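Local coordinates for trypsin-resistant surface T6 protein (Streptococcus pyogenes serotype M6, PDB 4P0D) that probably builds the shaft of the pilus on the streptococcal surface as its backbone pilin, its subunits presumably linked by sortase, at residues N205-M217 with V226-E238. The protein carries 1 engineered substitution. Residues are numbered along the deposited sequence; the frame is centred on the assembly and turned at random. Where two conformers were deposited one is given.
Sequences NFNSLTVEWKGKM and VMVENTKIGIAKE
An antiparallel meander curls back on itself in the Cna-B-like domain of the pilin. Its turns W213-K216 and V228-T231 are both type I', and the hairpin of strands 216-220 and 225-228 joins the two segments. Strand 209-213 runs nearly antiparallel to strand 231-238, with axes 10.1 Å apart and an angle of 164° between their directions. At that spacing side chains, not backbone bonds, fill the gap.

The apolar core runs along the middle. L209 CD2 touches A236 CB at 3.8 Å. V211 points CG1 at V226 CG1, and its CG1 also meets I233 CD1. L245 of strand 242-247 packs against V211, V226 and A236.

W213 follows. I233 CG2 sits over one face of its six-membered ring in a CH-pi contact. K214 CG lies over the opposite face, so the indole is held between the two. V228 CG1 approaches the ring edge, 4.0 Å from W213 CE3. The same methyl touches K216 CB. The indole NE1 is hydrogen-bonded to the carbonyl oxygen of L252.

At the turns, E229 forms salt bridges with two lysines of the other turn. K216 NZ meets E229 OE1 at 2.8 Å, nearly along its C-O axis. K214 NZ reaches E229 OE2 at 3.0 Å from the syn side, 30° out of the carboxylate plane; its chain bends at chi3 to get there. K214 NZ also forms a salt bridge with E253, so its charge is probably shared between two acids.

At the far end, where the chain turns a corner, F206 lies across E238. E238 CB is 3.8 Å from the ring centroid, over its face, and the carboxylate is tilted 12° from the ring plane. One water accepts from F206 N and donates to E238 OE2, at 2.8 Å from each.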
ATOM      1  N   ASN A 205      -5.061 -10.778   8.330  1.00 15.63           N
ATOM      2  CA  ASN A 205      -5.192 -11.101   9.749  1.00 16.84           C
ATOM      3  C   ASN A 205      -4.967  -9.854  10.590  1.00 16.16           C
ATOM      4  O   ASN A 205      -3.824  -9.478  10.865  1.00 15.66           O
ATOM      5  CB  ASN A 205      -4.190 -12.190  10.173  1.00 18.68           C
ATOM      6  CG  ASN A 205      -4.427 -12.687  11.609  1.00 20.63           C
ATOM      7  OD1 ASN A 205      -5.044 -12.016  12.437  1.00 21.83           O
ATOM      8  ND2 ASN A 205      -3.945 -13.876  11.893  1.00 21.89           N
ATOM      9  N   PHE A 206      -6.060  -9.230  11.019  1.00 15.90           N
ATOM     10  CA  PHE A 206      -5.960  -7.995  11.801  1.00 16.22           C
ATOM     11  C   PHE A 206      -5.208  -8.201  13.111  1.00 15.14           C
ATOM     12  O   PHE A 206      -4.428  -7.357  13.518  1.00 14.08           O
ATOM     13  CB  PHE A 206      -7.346  -7.426  12.069  1.00 16.71           C
ATOM     14  CG  PHE A 206      -7.331  -6.140  12.831  1.00 18.18           C
ATOM     15  CD1 PHE A 206      -6.823  -4.985  12.254  1.00 18.38           C
ATOM     16  CD2 PHE A 206      -7.807  -6.080  14.135  1.00 19.01           C
ATOM     17  CE1 PHE A 206      -6.816  -3.785  12.943  1.00 19.36           C
ATOM     18  CE2 PHE A 206      -7.787  -4.881  14.843  1.00 19.86           C
ATOM     19  CZ  PHE A 206      -7.292  -3.731  14.242  1.00 19.79           C
ATOM     20  N   ASN A 207      -5.443  -9.343  13.751  1.00 15.16           N
ATOM     21  CA  ASN A 207      -4.755  -9.714  14.973  1.00 15.49           C
ATOM     22  C   ASN A 207      -3.237  -9.810  14.827  1.00 15.54           C
ATOM     23  O   ASN A 207      -2.533  -9.721  15.825  1.00 14.92           O
ATOM     24  CB  ASN A 207      -5.323 -11.043  15.530  1.00 15.95           C
ATOM     25  N   SER A 208      -2.734  -9.994  13.596  1.00 14.17           N
ATOM     26  CA  SER A 208      -1.293 -10.018  13.344  1.00 14.21           C
ATOM     27  C   SER A 208      -0.671  -8.624  13.273  1.00 14.19           C
ATOM     28  O   SER A 208       0.520  -8.518  13.202  1.00 13.87           O
ATOM     29  CB  SER A 208      -0.976 -10.743  12.036  1.00 13.72           C
ATOM     30  OG  SER A 208      -1.374  -9.968  10.914  1.00 12.65           O
ATOM     31  N   LEU A 209      -1.479  -7.572  13.264  1.00 14.82           N
ATOM     32  CA  LEU A 209      -0.974  -6.207  13.062  1.00 16.29           C
ATOM     33  C   LEU A 209      -0.076  -5.790  14.211  1.00 16.14           C
ATOM     34  O   LEU A 209      -0.461  -5.867  15.379  1.00 16.71           O
ATOM     35  CB  LEU A 209      -2.139  -5.211  12.913  1.00 16.60           C
ATOM     36  CG  LEU A 209      -1.833  -3.737  12.615  1.00 18.28           C
ATOM     37  CD1 LEU A 209      -1.207  -3.574  11.231  1.00 18.61           C
ATOM     38  CD2 LEU A 209      -3.111  -2.895  12.718  1.00 19.06           C
ATOM     39  N   THR A 210       1.135  -5.368  13.884  1.00 16.02           N
ATOM     40  CA  THR A 210       2.047  -4.886  14.891  1.00 16.46           C
ATOM     41  C   THR A 210       2.595  -3.543  14.481  1.00 16.01           C
ATOM     42  O   THR A 210       2.634  -3.187  13.305  1.00 17.33           O
ATOM     43  CB  THR A 210       3.209  -5.872  15.133  1.00 17.08           C
ATOM     44  OG1 THR A 210       4.124  -5.802  14.036  1.00 18.74           O
ATOM     45  CG2 THR A 210       2.704  -7.284  15.263  1.00 16.86           C
ATOM     46  N   VAL A 211       3.013  -2.777  15.468  1.00 16.01           N
ATOM     47  CA  VAL A 211       3.558  -1.461  15.237  1.00 15.51           C
ATOM     48  C   VAL A 211       4.787  -1.352  16.136  1.00 15.79           C
ATOM     49  O   VAL A 211       4.697  -1.630  17.331  1.00 16.84           O
ATOM     50  CB  VAL A 211       2.519  -0.363  15.594  1.00 14.80           C
ATOM     51  CG1 VAL A 211       3.148   1.002  15.574  1.00 14.82           C
ATOM     52  CG2 VAL A 211       1.320  -0.401  14.664  1.00 14.88           C
ATOM     53  N   GLU A 212       5.936  -1.006  15.559  0.70 15.71           N
ATOM     54  CA  GLU A 212       7.138  -0.683  16.320  0.70 16.24           C
ATOM     55  C   GLU A 212       7.375   0.810  16.157  0.70 16.04           C
ATOM     56  O   GLU A 212       7.163   1.368  15.086  0.70 16.34           O
ATOM     57  CB  GLU A 212       8.357  -1.495  15.835  0.70 16.80           C
ATOM     58  CG  GLU A 212       9.730  -1.049  16.363  0.70 17.06           C
ATOM     59  CD  GLU A 212      10.510  -0.155  15.393  0.70 18.22           C
ATOM     60  OE1 GLU A 212      10.755  -0.630  14.254  0.70 19.69           O
ATOM     61  OE2 GLU A 212      10.894   1.005  15.753  0.70 16.83           O
ATOM     62  N   TRP A 213       7.785   1.453  17.235  1.00 15.65           N
ATOM     63  CA  TRP A 213       8.083   2.886  17.234  1.00 16.10           C
ATOM     64  C   TRP A 213       9.166   3.117  18.286  1.00 17.25           C
ATOM     65  O   TRP A 213       9.069   2.621  19.410  1.00 15.72           O
ATOM     66  CB  TRP A 213       6.826   3.687  17.560  1.00 16.11           C
ATOM     67  CG  TRP A 213       7.050   5.183  17.674  1.00 16.99           C
ATOM     68  CD1 TRP A 213       7.296   6.064  16.669  1.00 17.16           C
ATOM     69  CD2 TRP A 213       7.029   5.940  18.873  1.00 17.86           C
ATOM     70  NE1 TRP A 213       7.441   7.335  17.173  1.00 17.90           N
ATOM     71  CE2 TRP A 213       7.265   7.286  18.529  1.00 18.09           C
ATOM     72  CE3 TRP A 213       6.806   5.616  20.208  1.00 18.02           C
ATOM     73  CZ2 TRP A 213       7.303   8.304  19.480  1.00 18.53           C
ATOM     74  CZ3 TRP A 213       6.853   6.619  21.146  1.00 18.87           C
ATOM     75  CH2 TRP A 213       7.094   7.948  20.778  1.00 18.70           C
ATOM     76  N   LYS A 214      10.206   3.844  17.894  1.00 19.05           N
ATOM     77  CA  LYS A 214      11.385   4.065  18.740  1.00 20.90           C
ATOM     78  C   LYS A 214      12.002   2.766  19.264  1.00 20.28           C
ATOM     79  O   LYS A 214      12.496   2.724  20.378  1.00 19.90           O
ATOM     80  CB  LYS A 214      11.032   4.993  19.913  1.00 22.55           C
ATOM     81  CG  LYS A 214      10.733   6.419  19.475  1.00 24.31           C
ATOM     82  CD  LYS A 214      11.053   7.438  20.559  1.00 25.60           C
ATOM     83  CE  LYS A 214      10.365   7.099  21.869  1.00 26.65           C
ATOM     84  NZ  LYS A 214      10.161   8.313  22.702  1.00 28.15           N
ATOM     85  N   GLY A 215      11.958   1.704  18.466  1.00 18.77           N
ATOM     86  CA  GLY A 215      12.536   0.438  18.864  1.00 18.51           C
ATOM     87  C   GLY A 215      11.774  -0.282  19.968  1.00 18.16           C
ATOM     88  O   GLY A 215      12.335  -1.145  20.636  1.00 17.60           O
ATOM     89  N   LYS A 216      10.502   0.075  20.148  1.00 17.57           N
ATOM     90  CA  LYS A 216       9.614  -0.558  21.126  1.00 18.68           C
ATOM     91  C   LYS A 216       8.374  -1.092  20.421  1.00 18.02           C
ATOM     92  O   LYS A 216       7.843  -0.439  19.544  1.00 16.72           O
ATOM     93  CB  LYS A 216       9.183   0.478  22.161  1.00 20.45           C
ATOM     94  CG  LYS A 216      10.347   1.079  22.926  1.00 22.14           C
ATOM     95  CD  LYS A 216       9.886   2.202  23.830  1.00 24.43           C
ATOM     96  CE  LYS A 216      11.027   2.683  24.705  1.00 26.23           C
ATOM     97  NZ  LYS A 216      10.493   3.360  25.908  1.00 27.24           N
ATOM     98  N   MET A 217       7.894  -2.265  20.812  1.00 18.30           N
ATOM     99  CA  MET A 217       6.663  -2.791  20.232  1.00 19.21           C
ATOM    100  C   MET A 217       5.473  -2.137  20.918  1.00 19.18           C
ATOM    101  O   MET A 217       5.432  -1.995  22.145  1.00 18.01           O
ATOM    102  CB  MET A 217       6.547  -4.308  20.404  1.00 20.82           C
ATOM    103  CG  MET A 217       7.595  -5.098  19.643  1.00 22.49           C
ATOM    104  SD  MET A 217       7.651  -4.753  17.864  1.00 24.58           S
ATOM    105  CE  MET A 217       5.927  -4.854  17.481  1.00 23.06           C
ATOM    106  N   VAL A 226      -3.232   2.186  19.832  1.00 13.39           N
ATOM    107  CA  VAL A 226      -1.855   1.764  19.650  1.00 13.54           C
ATOM    108  C   VAL A 226      -1.050   2.404  20.776  1.00 13.93           C
ATOM    109  O   VAL A 226      -0.817   3.623  20.765  1.00 14.06           O
ATOM    110  CB  VAL A 226      -1.326   2.236  18.292  1.00 13.70           C
ATOM    111  CG1 VAL A 226       0.100   1.734  18.072  1.00 13.84           C
ATOM    112  CG2 VAL A 226      -2.253   1.765  17.182  1.00 13.62           C
ATOM    113  N   MET A 227      -0.641   1.587  21.748  1.00 14.00           N
ATOM    114  CA  MET A 227       0.002   2.090  22.969  1.00 14.51           C
ATOM    115  C   MET A 227       1.485   1.752  23.018  1.00 14.66           C
ATOM    116  O   MET A 227       1.855   0.588  22.866  1.00 14.27           O
ATOM    117  CB  MET A 227      -0.677   1.471  24.204  1.00 14.97           C
ATOM    118  CG  MET A 227      -2.192   1.679  24.287  1.00 15.26           C
ATOM    119  SD  MET A 227      -2.708   3.405  24.287  1.00 16.40           S
ATOM    120  CE  MET A 227      -1.980   3.943  25.840  1.00 16.52           C
ATOM    121  N   VAL A 228       2.323   2.763  23.223  1.00 15.54           N
ATOM    122  CA  VAL A 228       3.743   2.586  23.524  1.00 17.37           C
ATOM    123  C   VAL A 228       4.114   3.520  24.673  1.00 19.68           C
ATOM    124  O   VAL A 228       3.712   4.687  24.686  1.00 20.64           O
ATOM    125  CB  VAL A 228       4.676   2.926  22.334  1.00 17.84           C
ATOM    126  CG1 VAL A 228       6.110   2.483  22.627  1.00 18.78           C
ATOM    127  CG2 VAL A 228       4.199   2.272  21.057  1.00 18.47           C
ATOM    128  N   GLU A 229       4.896   3.019  25.617  1.00 21.43           N
ATOM    129  CA  GLU A 229       5.342   3.803  26.794  1.00 23.26           C
ATOM    130  C   GLU A 229       4.223   4.621  27.484  1.00 21.48           C
ATOM    131  O   GLU A 229       4.438   5.768  27.878  1.00 22.04           O
ATOM    132  CB  GLU A 229       6.613   4.665  26.487  1.00 24.80           C
ATOM    133  CG  GLU A 229       6.626   5.532  25.219  1.00 25.18           C
ATOM    134  CD  GLU A 229       7.990   6.191  24.944  1.00 25.44           C
ATOM    135  OE1 GLU A 229       9.024   5.507  24.974  1.00 24.91           O
ATOM    136  OE2 GLU A 229       8.037   7.411  24.677  1.00 24.88           O
ATOM    137  N   ASN A 230       3.056   3.980  27.664  1.00 19.65           N
ATOM    138  CA  ASN A 230       1.842   4.611  28.202  1.00 18.41           C
ATOM    139  C   ASN A 230       1.315   5.766  27.341  1.00 18.26           C
ATOM    140  O   ASN A 230       0.450   6.528  27.775  1.00 18.75           O
ATOM    141  CB  ASN A 230       2.021   5.071  29.678  1.00 18.02           C
ATOM    142  CG  ASN A 230       1.929   3.928  30.676  1.00 18.04           C
ATOM    143  OD1 ASN A 230       1.278   2.913  30.429  1.00 16.85           O
ATOM    144  ND2 ASN A 230       2.572   4.105  31.838  1.00 17.55           N
ATOM    145  N   THR A 231       1.830   5.889  26.128  1.00 17.94           N
ATOM    146  CA  THR A 231       1.407   6.915  25.196  1.00 18.45           C
ATOM    147  C   THR A 231       0.611   6.276  24.085  1.00 18.30           C
ATOM    148  O   THR A 231       1.019   5.270  23.519  1.00 18.89           O
ATOM    149  CB  THR A 231       2.621   7.623  24.579  1.00 18.29           C
ATOM    150  OG1 THR A 231       3.371   8.253  25.614  1.00 18.68           O
ATOM    151  CG2 THR A 231       2.203   8.669  23.552  1.00 18.60           C
ATOM    152  N   LYS A 232      -0.520   6.866  23.763  1.00 18.40           N
ATOM    153  CA  LYS A 232      -1.277   6.450  22.589  1.00 19.00           C
ATOM    154  C   LYS A 232      -0.730   7.170  21.347  1.00 18.17           C
ATOM    155  O   LYS A 232      -0.860   8.389  21.221  1.00 18.91           O
ATOM    156  CB  LYS A 232      -2.747   6.790  22.790  1.00 20.27           C
ATOM    157  CG  LYS A 232      -3.649   6.238  21.712  1.00 22.52           C
ATOM    158  CD  LYS A 232      -4.948   7.018  21.617  1.00 25.51           C
ATOM    159  CE  LYS A 232      -6.021   6.426  22.491  1.00 29.02           C
ATOM    160  NZ  LYS A 232      -7.311   7.147  22.256  1.00 32.12           N
ATOM    161  N   ILE A 233      -0.120   6.429  20.427  1.00 16.55           N
ATOM    162  CA  ILE A 233       0.446   7.063  19.236  1.00 15.84           C
ATOM    163  C   ILE A 233      -0.469   6.953  18.022  1.00 15.67           C
ATOM    164  O   ILE A 233      -0.191   7.533  16.970  1.00 15.35           O
ATOM    165  CB  ILE A 233       1.840   6.514  18.863  1.00 15.30           C
ATOM    166  CG1 ILE A 233       1.791   5.025  18.499  1.00 14.59           C
ATOM    167  CG2 ILE A 233       2.814   6.766  20.002  1.00 15.62           C
ATOM    168  CD1 ILE A 233       3.059   4.510  17.855  1.00 14.32           C
ATOM    169  N   GLY A 234      -1.539   6.187  18.147  1.00 15.07           N
ATOM    170  CA  GLY A 234      -2.474   6.039  17.063  1.00 15.07           C
ATOM    171  C   GLY A 234      -3.606   5.099  17.427  1.00 15.85           C
ATOM    172  O   GLY A 234      -3.697   4.628  18.558  1.00 16.15           O
ATOM    173  N   ILE A 235      -4.463   4.839  16.452  1.00 16.17           N
ATOM    174  CA  ILE A 235      -5.602   3.936  16.609  1.00 16.15           C
ATOM    175  C   ILE A 235      -5.787   3.205  15.286  1.00 16.03           C
ATOM    176  O   ILE A 235      -5.745   3.818  14.206  1.00 15.42           O
ATOM    177  CB  ILE A 235      -6.906   4.679  16.938  1.00 17.10           C
ATOM    178  CG1 ILE A 235      -6.737   5.597  18.153  1.00 18.19           C
ATOM    179  CG2 ILE A 235      -8.031   3.700  17.230  1.00 16.62           C
ATOM    180  CD1 ILE A 235      -8.009   6.338  18.486  1.00 19.22           C
ATOM    181  N   ALA A 236      -5.990   1.896  15.393  1.00 15.38           N
ATOM    182  CA  ALA A 236      -6.153   1.017  14.270  1.00 15.23           C
ATOM    183  C   ALA A 236      -7.541   0.422  14.265  1.00 16.57           C
ATOM    184  O   ALA A 236      -8.127   0.191  15.345  1.00 16.36           O
ATOM    185  CB  ALA A 236      -5.130  -0.099  14.360  1.00 15.10           C
ATOM    186  N   LYS A 237      -8.036   0.131  13.061  1.00 16.18           N
ATOM    187  CA  LYS A 237      -9.323  -0.533  12.872  1.00 17.49           C
ATOM    188  C   LYS A 237      -9.296  -1.440  11.651  1.00 16.58           C
ATOM    189  O   LYS A 237      -8.725  -1.090  10.613  1.00 15.55           O
ATOM    190  CB  LYS A 237     -10.428   0.505  12.710  1.00 19.43           C
ATOM    191  CG  LYS A 237     -11.857  -0.019  12.720  1.00 22.50           C
ATOM    192  CD  LYS A 237     -12.806   1.110  12.295  1.00 24.54           C
ATOM    193  CE  LYS A 237     -14.224   0.813  12.716  1.00 27.29           C
ATOM    194  NZ  LYS A 237     -14.719  -0.418  12.049  1.00 29.52           N
ATOM    195  N   GLU A 238      -9.923  -2.605  11.794  1.00 15.98           N
ATOM    196  CA  GLU A 238     -10.080  -3.550  10.712  1.00 16.26           C
ATOM    197  C   GLU A 238     -11.212  -3.092   9.805  1.00 16.83           C
ATOM    198  O   GLU A 238     -12.339  -2.896  10.266  1.00 16.90           O
ATOM    199  CB  GLU A 238     -10.391  -4.943  11.257  1.00 16.00           C
ATOM    200  CG  GLU A 238     -10.395  -6.035  10.196  1.00 15.72           C
ATOM    201  CD  GLU A 238     -10.650  -7.434  10.754  1.00 16.47           C
ATOM    202  OE1 GLU A 238     -10.879  -7.557  11.971  1.00 16.45           O
ATOM    203  OE2 GLU A 238     -10.589  -8.407   9.977  1.00 15.68           O
TER
HETATM  204  O   HOH W   1      -8.523 -10.299  10.191  1.00 16.10           O